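Local coordinates for cytoplasmic protein (Cryptococcus neoformans var. grubii serotype A, PDB 7LPO) that probably hydrolyses the beta-glucosidic bond of steryl glucosides, as a member of glycoside hydrolase family 5, at residues 73-78 with 574-579; 41-46 with 89-94; 46-51 with 569-574; 126-131 with 138-143; 101-106 with 242-247. All blocks are in the same frame, centred on the assembly; numbering follows the deposited sequence.

Contact 1 of 5, residues 73-78 with 574-579; sequences INKPLN and VPDNVH
Leu77 turns its CG away from the carbonyl carbon (chi1 -69°), and this carries CD2 to within 4.4 Å of Pro575 CG. On the facing loop, Asp576 has its CG between the backbone N and the carbonyl carbon (chi1 65°), and its carboxylate points to Lys75. A cis peptide joins Lys75 to Pro76, between the residue facing Asp576 and the one facing Pro575. Just after it, Pro76 O and Pro575 CG lie 3.6 Å apart. Pro575 follows Val574 in a type I turn, closed by Asn577 N on Val574 O at 3.1 Å, so the proline ring is held out at the turn's corner. No hydrogen bond crosses between the two loops. Lys75 CE stops 4.3 Å from Asp576 OD2, and the opposite charges of Lys75 NZ and Asp576 OD2 remain 4.8 Å apart, too far for a salt bridge, though some electrostatic attraction is likely. The ammonium instead donates to His49 O and Ser46 O, which fixes its direction. The two loops meet beside helix 83-93, where His87 is touched by both Leu77 and Pro575, while Tyr123 of helix 118-133 packs on Pro76.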
# COMPACT_ATOMS: atom_id res chain seq x y z
N ILE A 73 15.95 7.98 -10.92
CA ILE A 73 17.19 7.46 -10.33
C ILE A 73 17.43 8.12 -8.98
O ILE A 73 17.21 9.32 -8.80
CB ILE A 73 18.38 7.70 -11.27
CG1 ILE A 73 18.20 6.92 -12.57
CG2 ILE A 73 19.67 7.30 -10.57
CD1 ILE A 73 18.82 5.55 -12.55
N ASN A 74 17.91 7.31 -8.03
CA ASN A 74 18.30 7.70 -6.68
C ASN A 74 17.10 7.93 -5.76
O ASN A 74 17.28 8.47 -4.67
CB ASN A 74 19.20 8.94 -6.69
CG ASN A 74 20.65 8.59 -6.96
OD1 ASN A 74 21.13 7.52 -6.58
ND2 ASN A 74 21.36 9.49 -7.64
N LYS A 75 15.91 7.52 -6.16
CA LYS A 75 14.80 7.33 -5.25
C LYS A 75 14.42 5.86 -5.25
O LYS A 75 14.20 5.30 -6.33
CB LYS A 75 13.58 8.19 -5.64
CG LYS A 75 13.83 9.68 -5.54
CD LYS A 75 12.87 10.43 -6.45
CE LYS A 75 12.15 11.53 -5.70
NZ LYS A 75 10.78 11.72 -6.24
N PRO A 76 14.25 5.22 -4.10
CA PRO A 76 14.09 5.86 -2.78
C PRO A 76 15.37 6.29 -2.08
O PRO A 76 15.31 7.17 -1.23
CB PRO A 76 13.39 4.76 -1.95
CG PRO A 76 13.93 3.47 -2.53
CD PRO A 76 14.14 3.75 -4.03
N LEU A 77 16.50 5.69 -2.42
CA LEU A 77 17.75 5.93 -1.72
C LEU A 77 18.81 6.46 -2.67
O LEU A 77 19.00 5.91 -3.77
CB LEU A 77 18.24 4.64 -1.06
CG LEU A 77 17.41 4.12 0.12
CD1 LEU A 77 18.02 2.80 0.56
CD2 LEU A 77 17.36 5.11 1.27
N ASN A 78 19.49 7.52 -2.26
CA ASN A 78 20.58 8.08 -3.04
C ASN A 78 21.84 7.25 -2.80
O ASN A 78 22.29 7.09 -1.66
CB ASN A 78 20.81 9.54 -2.66
CG ASN A 78 21.76 10.23 -3.62
OD1 ASN A 78 22.86 9.76 -3.87
ND2 ASN A 78 21.32 11.35 -4.17
N VAL A 574 10.05 8.09 4.23
CA VAL A 574 10.29 8.99 3.11
C VAL A 574 11.49 9.88 3.41
O VAL A 574 11.34 10.88 4.14
CB VAL A 574 9.05 9.85 2.82
CG1 VAL A 574 9.26 10.72 1.60
CG2 VAL A 574 7.81 8.97 2.66
N PRO A 575 12.66 9.58 2.85
CA PRO A 575 13.85 10.40 3.15
C PRO A 575 13.69 11.90 2.91
O PRO A 575 14.35 12.68 3.61
CB PRO A 575 14.92 9.81 2.23
CG PRO A 575 14.51 8.33 2.11
CD PRO A 575 13.00 8.36 2.09
N ASP A 576 12.86 12.34 1.97
CA ASP A 576 12.76 13.76 1.65
C ASP A 576 11.46 14.39 2.16
O ASP A 576 11.08 15.47 1.69
CB ASP A 576 12.92 13.98 0.15
CG ASP A 576 11.79 13.36 -0.67
OD1 ASP A 576 10.88 12.74 -0.07
OD2 ASP A 576 11.81 13.50 -1.91
N ASN A 577 10.79 13.76 3.12
CA ASN A 577 9.62 14.37 3.74
C ASN A 577 9.99 15.71 4.38
O ASN A 577 11.05 15.86 4.97
CB ASN A 577 9.04 13.41 4.78
CG ASN A 577 8.00 14.07 5.69
OD1 ASN A 577 8.32 14.87 6.56
ND2 ASN A 577 6.74 13.73 5.47
N VAL A 578 9.10 16.69 4.24
CA VAL A 578 9.26 17.99 4.87
C VAL A 578 7.93 18.40 5.48
O VAL A 578 6.86 17.94 5.07
CB VAL A 578 9.73 19.08 3.88
CG1 VAL A 578 11.22 18.93 3.58
CG2 VAL A 578 8.92 19.01 2.60
N HIS A 579 8.00 19.30 6.47
CA HIS A 579 6.78 19.75 7.14
C HIS A 579 5.84 20.48 6.19
O HIS A 579 4.62 20.34 6.27
CB HIS A 579 7.12 20.66 8.31
CG HIS A 579 7.77 19.96 9.46
ND1 HIS A 579 8.28 20.63 10.55
CD2 HIS A 579 7.99 18.65 9.68
CE1 HIS A 579 8.81 19.76 11.38
NE2 HIS A 579 8.63 18.54 10.89

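Contact 2 of 5, residues 41-46 with 89-94; sequences VNLSGS and ARLKAW
Val41 pushes CG2 between the two ends of Leu91. The distance from Val41 CG2 to Leu91 CD1 is 4.0 Å, and that from Val41 CG2 to Leu91 CD2 is also 4.0 Å, so the fork of the helix leucine straddles one strand methyl. The torsion of Val41 (chi1 -54°) sets its other methyl, CG1, anti to the carbonyl carbon, and CG2 is thereby the branch aimed at the helix. The two side chains cross obliquely. This is the tight part of the contact.

Further along the strand the fit is looser: Leu43 CD1 comes no nearer to Leu91 CD1 than 4.5 Å, and Leu43 shares less surface with the helix than Val41 does. The helix face turned from the strand is partly open to solvent, where Ala89 and Lys92 lie. All three touching residues are themselves buried, and the contact has no hydrogen bond between its segments.

Each segment is also braced internally. Past the strand, a cis peptide precedes Ser44, whose OG accepts from Ser46 N at 3.1 Å with an almost straight N-H...O angle of 173°, which makes an ST turn. Trp94, just past the helix, has Arg90 CG 3.5 Å above one face of its ring, offset toward the rim, while Arg90 NH1 bonds to Tyr573 OH. Strand 35-43 pairs in parallel with strands 98-104 and 567-570, and helix 83-93 packs outside it, with Leu99 of strand 98-104 touching both Val41 and Leu91.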
# COMPACT_ATOMS: atom_id res chain seq x y z
N VAL A 41 8.89 -1.48 6.82
CA VAL A 41 8.31 -0.26 6.28
C VAL A 41 8.21 -0.39 4.76
O VAL A 41 8.89 -1.20 4.13
CB VAL A 41 9.15 0.99 6.64
CG1 VAL A 41 9.35 1.06 8.13
CG2 VAL A 41 10.53 0.92 5.94
N ASN A 42 7.32 0.43 4.20
CA ASN A 42 7.30 0.65 2.76
C ASN A 42 8.38 1.67 2.42
O ASN A 42 8.45 2.74 3.02
CB ASN A 42 5.94 1.17 2.31
CG ASN A 42 4.88 0.08 2.30
OD1 ASN A 42 4.53 -0.45 1.24
ND2 ASN A 42 4.39 -0.27 3.48
N LEU A 43 9.22 1.33 1.44
CA LEU A 43 10.34 2.15 1.00
C LEU A 43 10.28 2.21 -0.53
O LEU A 43 10.72 1.26 -1.20
CB LEU A 43 11.66 1.55 1.49
CG LEU A 43 12.96 2.31 1.21
CD1 LEU A 43 13.20 3.35 2.27
CD2 LEU A 43 14.12 1.31 1.15
N SER A 44 9.74 3.29 -1.10
CA SER A 44 9.26 4.46 -0.39
C SER A 44 8.23 5.19 -1.25
O SER A 44 8.26 5.11 -2.48
CB SER A 44 10.42 5.40 -0.06
OG SER A 44 9.95 6.69 0.32
N GLY A 45 7.34 5.94 -0.62
CA GLY A 45 6.46 6.83 -1.34
C GLY A 45 7.17 7.80 -2.27
O GLY A 45 6.58 8.28 -3.24
N SER A 46 8.43 8.12 -1.97
CA SER A 46 9.17 9.06 -2.80
C SER A 46 9.44 8.52 -4.20
O SER A 46 9.74 9.31 -5.10
CB SER A 46 10.50 9.43 -2.14
OG SER A 46 11.29 8.28 -1.93
N ALA A 89 20.56 1.71 8.05
CA ALA A 89 21.02 1.48 9.42
C ALA A 89 19.94 1.86 10.41
O ALA A 89 19.68 1.13 11.38
CB ALA A 89 22.29 2.29 9.68
N ARG A 90 19.30 3.01 10.20
CA ARG A 90 18.24 3.45 11.10
C ARG A 90 17.11 2.42 11.12
O ARG A 90 16.65 2.01 12.19
CB ARG A 90 17.73 4.82 10.65
CG ARG A 90 16.72 5.46 11.60
CD ARG A 90 16.38 6.90 11.14
NE ARG A 90 17.54 7.80 11.24
CZ ARG A 90 18.15 8.35 10.20
NH1 ARG A 90 17.75 8.12 8.95
NH2 ARG A 90 19.18 9.16 10.41
N LEU A 91 16.66 1.99 9.95
CA LEU A 91 15.57 1.03 9.90
C LEU A 91 15.95 -0.27 10.59
O LEU A 91 15.15 -0.85 11.34
CB LEU A 91 15.17 0.77 8.45
CG LEU A 91 14.66 1.99 7.68
CD1 LEU A 91 14.42 1.67 6.21
CD2 LEU A 91 13.37 2.52 8.31
N LYS A 92 17.18 -0.74 10.39
CA LYS A 92 17.60 -1.97 11.04
C LYS A 92 17.71 -1.79 12.55
O LYS A 92 17.31 -2.68 13.32
CB LYS A 92 18.94 -2.45 10.47
CG LYS A 92 19.16 -3.95 10.60
CD LYS A 92 18.34 -4.70 9.55
CE LYS A 92 18.49 -6.21 9.66
NZ LYS A 92 17.27 -6.85 10.24
N ALA A 93 18.24 -0.65 13.00
CA ALA A 93 18.37 -0.38 14.43
C ALA A 93 17.01 -0.28 15.12
O ALA A 93 16.93 -0.50 16.33
CB ALA A 93 19.16 0.92 14.64
N TRP A 94 15.95 0.05 14.37
CA TRP A 94 14.60 0.07 14.89
C TRP A 94 13.99 -1.32 14.95
O TRP A 94 12.81 -1.45 15.31
CB TRP A 94 13.71 0.97 14.04
CG TRP A 94 13.88 2.45 14.27
CD1 TRP A 94 14.39 3.05 15.39
CD2 TRP A 94 13.54 3.50 13.37
NE1 TRP A 94 14.37 4.43 15.23
CE2 TRP A 94 13.87 4.72 14.00
CE3 TRP A 94 12.98 3.54 12.09
CZ2 TRP A 94 13.66 5.95 13.38
CZ3 TRP A 94 12.78 4.77 11.47
CH2 TRP A 94 13.12 5.96 12.13

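Contact 3 of 5, residues 46-51 with 569-574; sequences SAKHPN and AIWNYV
Ser46 starts the contact by laying its CB against Val574 CG1 at 4.1 Å, an apolar touch made by the carbon of a polar side chain. Its hydroxyl, OG, is engaged with Ser44 in a hydrogen bond. Two residues on, Lys48 makes the main approach.

From CG on, the chain of Lys48 is fully extended (chi2, chi3 and chi4 near 180°), and it comes at Trp571 from the opposite direction. Lys48 CE arrives at the edge of the indole, near its plane, 3.7 Å from Trp571 CZ2 and 3.9 Å from Trp571 CH2. Lys48 NZ is 3.8 Å from Trp571 CZ2, and its charge has other partners: a salt bridge to Asp145, a hydrogen bond to O3 of a bound Tris molecule and a cation-pi contact with Trp585. His49 adds a local contact, for the carbonyl oxygen Ser46 O lies 4.0 Å above the centre of its ring.

On the other segment, Trp571 is joined to Asn572 by a cis peptide. Asn572 CB lies 3.5 Å above one face of the indole, offset toward the rim, and His143 meets Trp571 with the ring planes about 20° apart. A tryptophan followed by a non-proline cis peptide just after the last barrel strand recurs in family 5 glycoside hydrolases, where it commonly lines the sugar-binding pocket; the Tris beside Lys48, probably from the crystallisation liquor, is consistent with such a pocket here.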
# COMPACT_ATOMS: atom_id res chain seq x y z
N SER A 46 8.43 8.12 -1.97
CA SER A 46 9.17 9.06 -2.80
C SER A 46 9.44 8.52 -4.20
O SER A 46 9.74 9.31 -5.10
CB SER A 46 10.50 9.43 -2.14
OG SER A 46 11.29 8.28 -1.93
N ALA A 47 9.35 7.21 -4.40
CA ALA A 47 9.51 6.62 -5.72
C ALA A 47 8.26 6.76 -6.58
O ALA A 47 8.24 6.26 -7.70
CB ALA A 47 9.88 5.15 -5.60
N LYS A 48 7.24 7.47 -6.10
CA LYS A 48 6.03 7.65 -6.89
C LYS A 48 6.19 8.67 -8.01
O LYS A 48 5.38 8.69 -8.95
CB LYS A 48 4.88 8.10 -6.00
CG LYS A 48 4.29 7.05 -5.11
CD LYS A 48 3.18 7.68 -4.26
CE LYS A 48 2.51 6.68 -3.38
NZ LYS A 48 1.38 7.30 -2.64
N HIS A 49 7.18 9.55 -7.93
CA HIS A 49 7.31 10.65 -8.87
C HIS A 49 8.78 10.90 -9.17
O HIS A 49 9.65 10.59 -8.34
CB HIS A 49 6.66 11.95 -8.34
CG HIS A 49 7.14 12.36 -6.98
ND1 HIS A 49 6.53 11.95 -5.82
CD2 HIS A 49 8.17 13.16 -6.60
CE1 HIS A 49 7.18 12.45 -4.78
NE2 HIS A 49 8.17 13.19 -5.23
N PRO A 50 9.09 11.45 -10.34
CA PRO A 50 10.49 11.70 -10.69
C PRO A 50 11.11 12.78 -9.83
O PRO A 50 10.43 13.57 -9.17
CB PRO A 50 10.43 12.14 -12.17
CG PRO A 50 9.01 11.90 -12.62
CD PRO A 50 8.15 11.91 -11.38
N ASN A 51 12.44 12.82 -9.89
CA ASN A 51 13.22 13.87 -9.24
C ASN A 51 12.68 15.25 -9.60
O ASN A 51 12.39 15.54 -10.76
CB ASN A 51 14.69 13.77 -9.66
CG ASN A 51 15.36 12.50 -9.14
OD1 ASN A 51 15.73 11.61 -9.91
ND2 ASN A 51 15.50 12.41 -7.84
N ALA A 569 4.08 -4.04 7.08
CA ALA A 569 4.94 -3.01 6.53
C ALA A 569 4.25 -1.67 6.76
O ALA A 569 3.18 -1.42 6.19
CB ALA A 569 5.22 -3.24 5.04
N ILE A 570 4.85 -0.83 7.60
CA ILE A 570 4.32 0.49 7.87
C ILE A 570 4.45 1.38 6.64
O ILE A 570 5.50 1.42 5.98
CB ILE A 570 5.06 1.11 9.07
CG1 ILE A 570 4.89 0.24 10.32
CG2 ILE A 570 4.56 2.52 9.29
CD1 ILE A 570 5.78 0.68 11.48
N TRP A 571 3.38 2.11 6.33
CA TRP A 571 3.43 3.19 5.34
C TRP A 571 3.64 4.51 6.09
O TRP A 571 2.78 4.91 6.87
CB TRP A 571 2.13 3.26 4.51
CG TRP A 571 2.26 4.24 3.39
CD1 TRP A 571 2.02 5.59 3.44
CD2 TRP A 571 2.71 3.97 2.05
NE1 TRP A 571 2.31 6.17 2.22
CE2 TRP A 571 2.73 5.20 1.36
CE3 TRP A 571 3.10 2.80 1.39
CZ2 TRP A 571 3.12 5.29 0.02
CZ3 TRP A 571 3.48 2.89 0.06
CH2 TRP A 571 3.49 4.13 -0.61
N ASN A 572 4.78 5.18 5.86
CA ASN A 572 5.92 4.73 5.07
C ASN A 572 7.17 5.45 5.62
O ASN A 572 7.12 6.13 6.65
CB ASN A 572 5.73 5.00 3.59
CG ASN A 572 5.52 6.47 3.28
OD1 ASN A 572 5.07 7.26 4.13
ND2 ASN A 572 5.81 6.83 2.05
N TYR A 573 8.30 5.29 4.93
CA TYR A 573 9.56 5.95 5.26
C TYR A 573 9.98 6.78 4.05
O TYR A 573 10.21 6.23 2.97
CB TYR A 573 10.62 4.91 5.62
CG TYR A 573 11.90 5.46 6.18
CD1 TYR A 573 12.05 5.70 7.54
CD2 TYR A 573 12.99 5.73 5.33
CE1 TYR A 573 13.25 6.20 8.05
CE2 TYR A 573 14.18 6.22 5.83
CZ TYR A 573 14.31 6.45 7.19
OH TYR A 573 15.50 6.95 7.68
N VAL A 574 10.05 8.09 4.23
CA VAL A 574 10.29 8.99 3.11
C VAL A 574 11.49 9.88 3.41
O VAL A 574 11.34 10.88 4.14
CB VAL A 574 9.05 9.85 2.82
CG1 VAL A 574 9.26 10.72 1.60
CG2 VAL A 574 7.81 8.97 2.66

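Contact 4 of 5, residues 126-131 with 138-143; sequences AVLRKC and VFMDPH
Leu128 of the helix and Met140 of the strand reach toward each other tip to tip, in a helix-to-strand unit of the (beta/alpha)8 barrel typical of family 5 glycoside hydrolases. Helix 126-131 and strand 138-143 run nearly antiparallel, at 153° with axes 10.9 Å apart at closest, as expected when a short turn links an outer helix to the next barrel strand. Leu128 divides its two methyls: CD1 meets Met140 CE at 4.0 Å, while CD2 meets Val138 CG1 at 4.0 Å, the leucine lying aslant to the valine. Met140 does not leave the strand straight toward the helix. Its chain is bent at chi2 (-59°) and chi3, which curls the methyl CE back to the leucine. Val138 uses its second branch on the next helical turn, with CG2 4.2 Å from Cys131 CB. The interface is wholly apolar, and Val263 of the adjacent strand 263-267 touches both Leu128 and Met140. At the far end of the strand, His143 NE2 is hydrogen-bonded to Asp145 OD2. His143 ND1 donates to Asp141 OD2 at 2.8 Å, a 151° N-H...O bond that uses the syn lone pair of the carboxylate oxygen.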
# COMPACT_ATOMS: atom_id res chain seq x y z
N ALA A 126 20.79 -2.28 -7.59
CA ALA A 126 21.80 -1.75 -6.68
C ALA A 126 21.21 -1.46 -5.31
O ALA A 126 21.83 -1.75 -4.29
CB ALA A 126 22.43 -0.48 -7.28
N VAL A 127 20.02 -0.86 -5.28
CA VAL A 127 19.35 -0.63 -4.00
C VAL A 127 19.07 -1.96 -3.31
O VAL A 127 19.31 -2.11 -2.11
CB VAL A 127 18.05 0.18 -4.21
CG1 VAL A 127 17.27 0.28 -2.89
CG2 VAL A 127 18.37 1.55 -4.76
N LEU A 128 18.57 -2.94 -4.05
CA LEU A 128 18.29 -4.24 -3.45
C LEU A 128 19.56 -4.87 -2.88
O LEU A 128 19.52 -5.52 -1.83
CB LEU A 128 17.64 -5.17 -4.47
CG LEU A 128 16.26 -4.71 -4.93
CD1 LEU A 128 15.72 -5.62 -6.02
CD2 LEU A 128 15.30 -4.64 -3.73
N ARG A 129 20.70 -4.67 -3.54
CA ARG A 129 21.94 -5.24 -3.03
C ARG A 129 22.30 -4.66 -1.67
O ARG A 129 22.73 -5.40 -0.77
CB ARG A 129 23.08 -5.00 -4.03
CG ARG A 129 23.04 -5.93 -5.22
CD ARG A 129 24.43 -6.15 -5.79
NE ARG A 129 24.41 -6.33 -7.24
CZ ARG A 129 24.20 -7.50 -7.84
NH1 ARG A 129 23.99 -8.60 -7.12
NH2 ARG A 129 24.20 -7.57 -9.17
N LYS A 130 22.14 -3.35 -1.49
CA LYS A 130 22.40 -2.75 -0.18
C LYS A 130 21.41 -3.23 0.87
O LYS A 130 21.79 -3.47 2.02
CB LYS A 130 22.37 -1.23 -0.28
CG LYS A 130 23.63 -0.63 -0.88
CD LYS A 130 23.70 0.87 -0.67
CE LYS A 130 25.14 1.37 -0.74
NZ LYS A 130 26.00 0.76 0.32
N CYS A 131 20.14 -3.38 0.50
CA CYS A 131 19.18 -3.97 1.44
C CYS A 131 19.65 -5.35 1.90
O CYS A 131 19.54 -5.69 3.08
CB CYS A 131 17.80 -4.07 0.81
SG CYS A 131 17.10 -2.46 0.34
N VAL A 138 12.83 -8.55 1.41
CA VAL A 138 12.14 -7.58 0.56
C VAL A 138 11.07 -8.30 -0.25
O VAL A 138 11.31 -9.41 -0.76
CB VAL A 138 13.13 -6.87 -0.39
CG1 VAL A 138 12.37 -5.97 -1.35
CG2 VAL A 138 14.17 -6.06 0.37
N PHE A 139 9.90 -7.68 -0.40
CA PHE A 139 8.97 -8.07 -1.45
C PHE A 139 8.60 -6.84 -2.27
O PHE A 139 8.56 -5.71 -1.77
CB PHE A 139 7.75 -8.86 -0.92
CG PHE A 139 6.76 -8.07 -0.12
CD1 PHE A 139 6.99 -7.81 1.21
CD2 PHE A 139 5.56 -7.69 -0.68
CE1 PHE A 139 6.06 -7.11 1.96
CE2 PHE A 139 4.62 -6.99 0.06
CZ PHE A 139 4.86 -6.71 1.38
N MET A 140 8.42 -7.08 -3.56
CA MET A 140 8.31 -6.02 -4.56
C MET A 140 6.87 -5.58 -4.73
O MET A 140 5.96 -6.41 -4.85
CB MET A 140 8.86 -6.51 -5.90
CG MET A 140 10.24 -7.15 -5.84
SD MET A 140 11.51 -6.05 -5.18
CE MET A 140 11.77 -4.86 -6.39
N ASP A 141 6.66 -4.27 -4.78
CA ASP A 141 5.32 -3.69 -4.89
C ASP A 141 5.22 -2.91 -6.19
O ASP A 141 5.75 -1.79 -6.28
CB ASP A 141 5.04 -2.79 -3.69
CG ASP A 141 3.98 -1.73 -3.97
OD1 ASP A 141 3.06 -1.98 -4.80
OD2 ASP A 141 4.06 -0.65 -3.35
N PRO A 142 4.57 -3.47 -7.22
CA PRO A 142 4.21 -2.65 -8.39
C PRO A 142 3.12 -1.67 -8.02
O PRO A 142 1.95 -2.04 -7.85
CB PRO A 142 3.72 -3.68 -9.42
CG PRO A 142 3.72 -4.98 -8.74
CD PRO A 142 3.94 -4.79 -7.28
N HIS A 143 3.48 -0.41 -7.85
CA HIS A 143 2.66 0.53 -7.11
C HIS A 143 1.95 1.50 -8.04
O HIS A 143 2.51 1.96 -9.04
CB HIS A 143 3.50 1.32 -6.10
CG HIS A 143 2.67 2.06 -5.10
ND1 HIS A 143 2.41 1.57 -3.84
CD2 HIS A 143 2.03 3.25 -5.19
CE1 HIS A 143 1.65 2.43 -3.19
NE2 HIS A 143 1.39 3.46 -3.98

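Contact 5 of 5, residues 101-106 with 242-247; sequences YVFTWE and DAVGEL
Ala243 O takes two backbone N-H groups, from Leu247 N at 3.2 Å and, weakly, from Glu246 N at 3.1 Å. This shared acceptor keeps the turn of helix 242-247 closed just where Ala243 and Leu247 face the strand.

Phe103 provides the surface that Leu247 and Val244 meet. Its CB points toward the helix, and with CG between the backbone N and the carbonyl carbon (chi1 69°) the ring faces Leu247, which comes down over one face: CD2 of Leu247 is 3.7 Å from the centroid of the Phe103 ring and only 7° off its normal, a CH-pi contact centred on the ring. Val244 meets the same ring at its rim, and the two side chains cross at about a right angle. Val244 CG2 lies near the ring plane, 4.2 Å from Phe103 CE2, while Val244 CG1 is 4.2 Å from Phe103 CZ.

In the barrel fold, Phe103 belongs to strand 98-104, which pairs with strand 137-143 through backbone bonds to Asp141 and His143, and helix 232-254 packs on the outside. Thr104 then N-caps the short helix 105-109.

Trp105, at the start of that helix, holds CG anti to its N (chi1 -175°), and this swings the indole to Ala243. Ala243 CB sits 3.7 Å from Trp105 CD1 and 3.8 Å from Trp105 NE1, at an oblique slant to the ring. The indole N-H is hydrogen-bonded to Glu109 OE1, and Phe240 meets the ring edge-to-face.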
# COMPACT_ATOMS: atom_id res chain seq x y z
N TYR A 101 9.12 -2.88 -1.29
CA TYR A 101 9.87 -2.01 -2.19
C TYR A 101 8.95 -1.46 -3.27
O TYR A 101 8.40 -2.22 -4.07
CB TYR A 101 11.05 -2.75 -2.81
CG TYR A 101 11.91 -1.80 -3.60
CD1 TYR A 101 11.60 -1.47 -4.91
CD2 TYR A 101 13.01 -1.18 -3.01
CE1 TYR A 101 12.37 -0.57 -5.63
CE2 TYR A 101 13.79 -0.27 -3.72
CZ TYR A 101 13.47 0.02 -5.03
OH TYR A 101 14.23 0.92 -5.74
N VAL A 102 8.84 -0.14 -3.33
CA VAL A 102 7.89 0.54 -4.20
C VAL A 102 8.56 0.91 -5.51
O VAL A 102 9.61 1.57 -5.53
CB VAL A 102 7.34 1.80 -3.50
CG1 VAL A 102 6.43 2.57 -4.43
CG2 VAL A 102 6.61 1.43 -2.21
N PHE A 103 7.95 0.50 -6.63
CA PHE A 103 8.34 0.96 -7.96
C PHE A 103 7.07 1.15 -8.77
O PHE A 103 6.02 0.57 -8.48
CB PHE A 103 9.29 -0.02 -8.66
CG PHE A 103 8.66 -1.32 -9.04
CD1 PHE A 103 8.57 -2.36 -8.12
CD2 PHE A 103 8.14 -1.52 -10.30
CE1 PHE A 103 7.99 -3.56 -8.45
CE2 PHE A 103 7.55 -2.72 -10.64
CZ PHE A 103 7.47 -3.74 -9.71
N THR A 104 7.15 1.99 -9.80
CA THR A 104 5.99 2.26 -10.63
C THR A 104 6.22 1.80 -12.05
O THR A 104 7.35 1.77 -12.55
CB THR A 104 5.61 3.75 -10.63
OG1 THR A 104 6.67 4.51 -11.22
CG2 THR A 104 5.35 4.21 -9.18
N TRP A 105 5.13 1.41 -12.70
CA TRP A 105 5.14 1.15 -14.13
C TRP A 105 5.73 2.31 -14.91
O TRP A 105 6.49 2.11 -15.86
CB TRP A 105 3.70 0.85 -14.56
CG TRP A 105 3.49 0.45 -15.97
CD1 TRP A 105 4.43 0.13 -16.90
CD2 TRP A 105 2.22 0.31 -16.61
NE1 TRP A 105 3.83 -0.20 -18.08
CE2 TRP A 105 2.47 -0.09 -17.93
CE3 TRP A 105 0.90 0.47 -16.19
CZ2 TRP A 105 1.44 -0.31 -18.84
CZ3 TRP A 105 -0.12 0.26 -17.09
CH2 TRP A 105 0.16 -0.13 -18.40
N GLU A 106 5.42 3.55 -14.49
CA GLU A 106 5.93 4.71 -15.20
C GLU A 106 7.45 4.70 -15.21
O GLU A 106 8.08 5.03 -16.23
CB GLU A 106 5.43 6.00 -14.57
CG GLU A 106 6.08 7.25 -15.16
CD GLU A 106 5.62 8.56 -14.51
OE1 GLU A 106 5.94 9.62 -15.07
OE2 GLU A 106 4.94 8.54 -13.46
N ASP A 242 4.30 -7.21 -18.84
CA ASP A 242 5.60 -7.27 -19.49
C ASP A 242 6.61 -6.37 -18.78
O ASP A 242 7.78 -6.74 -18.63
CB ASP A 242 5.49 -6.84 -20.96
CG ASP A 242 4.98 -7.94 -21.86
OD1 ASP A 242 4.65 -9.04 -21.35
OD2 ASP A 242 4.88 -7.70 -23.10
N ALA A 243 6.19 -5.18 -18.36
CA ALA A 243 7.13 -4.26 -17.73
C ALA A 243 7.61 -4.81 -16.40
O ALA A 243 8.82 -4.85 -16.13
CB ALA A 243 6.50 -2.89 -17.55
N VAL A 244 6.68 -5.24 -15.54
CA VAL A 244 7.09 -5.89 -14.29
C VAL A 244 7.91 -7.13 -14.60
O VAL A 244 8.94 -7.38 -13.96
CB VAL A 244 5.86 -6.23 -13.43
CG1 VAL A 244 6.29 -6.94 -12.12
CG2 VAL A 244 5.07 -4.97 -13.12
N GLY A 245 7.50 -7.90 -15.61
CA GLY A 245 8.23 -9.10 -15.96
C GLY A 245 9.66 -8.81 -16.38
O GLY A 245 10.55 -9.63 -16.14
N GLU A 246 9.90 -7.66 -16.99
CA GLU A 246 11.26 -7.30 -17.39
C GLU A 246 12.12 -6.95 -16.18
O GLU A 246 13.33 -7.24 -16.16
CB GLU A 246 11.23 -6.14 -18.37
CG GLU A 246 10.77 -6.51 -19.76
CD GLU A 246 11.81 -7.30 -20.53
OE1 GLU A 246 13.02 -7.02 -20.38
OE2 GLU A 246 11.42 -8.20 -21.29
N LEU A 247 11.54 -6.31 -15.17
CA LEU A 247 12.28 -6.07 -13.93
C LEU A 247 12.65 -7.39 -13.27
O LEU A 247 13.81 -7.62 -12.91
CB LEU A 247 11.46 -5.20 -12.99
CG LEU A 247 12.02 -4.93 -11.59
CD1 LEU A 247 13.42 -4.36 -11.71
CD2 LEU A 247 11.10 -3.99 -10.82

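In the fold
Contacts 1, 2 and 3 interlock, their segments alternating along the chain: contacts 1 and 3 have centres about 7 Å apart and share Val574, while contacts 2 and 3 share Ser46, with Ser44 OG bonded to Tyr573 O at 2.7 Å. Contact 5 joins contact 2 through Val102 N on Leu43 O at 3.2 Å, and contact 4 through His143 N on Phe103 O at 2.8 Å. Contact 3 and the His143 end of contact 4 meet at a probable sugar pocket: Lys48 CE is 3.5 Å from His143 NE2, and the Lys48 side chain is about 3 Å from the bound Tris. Contacts 2, 4 and 5 pack barrel strands against outer helices.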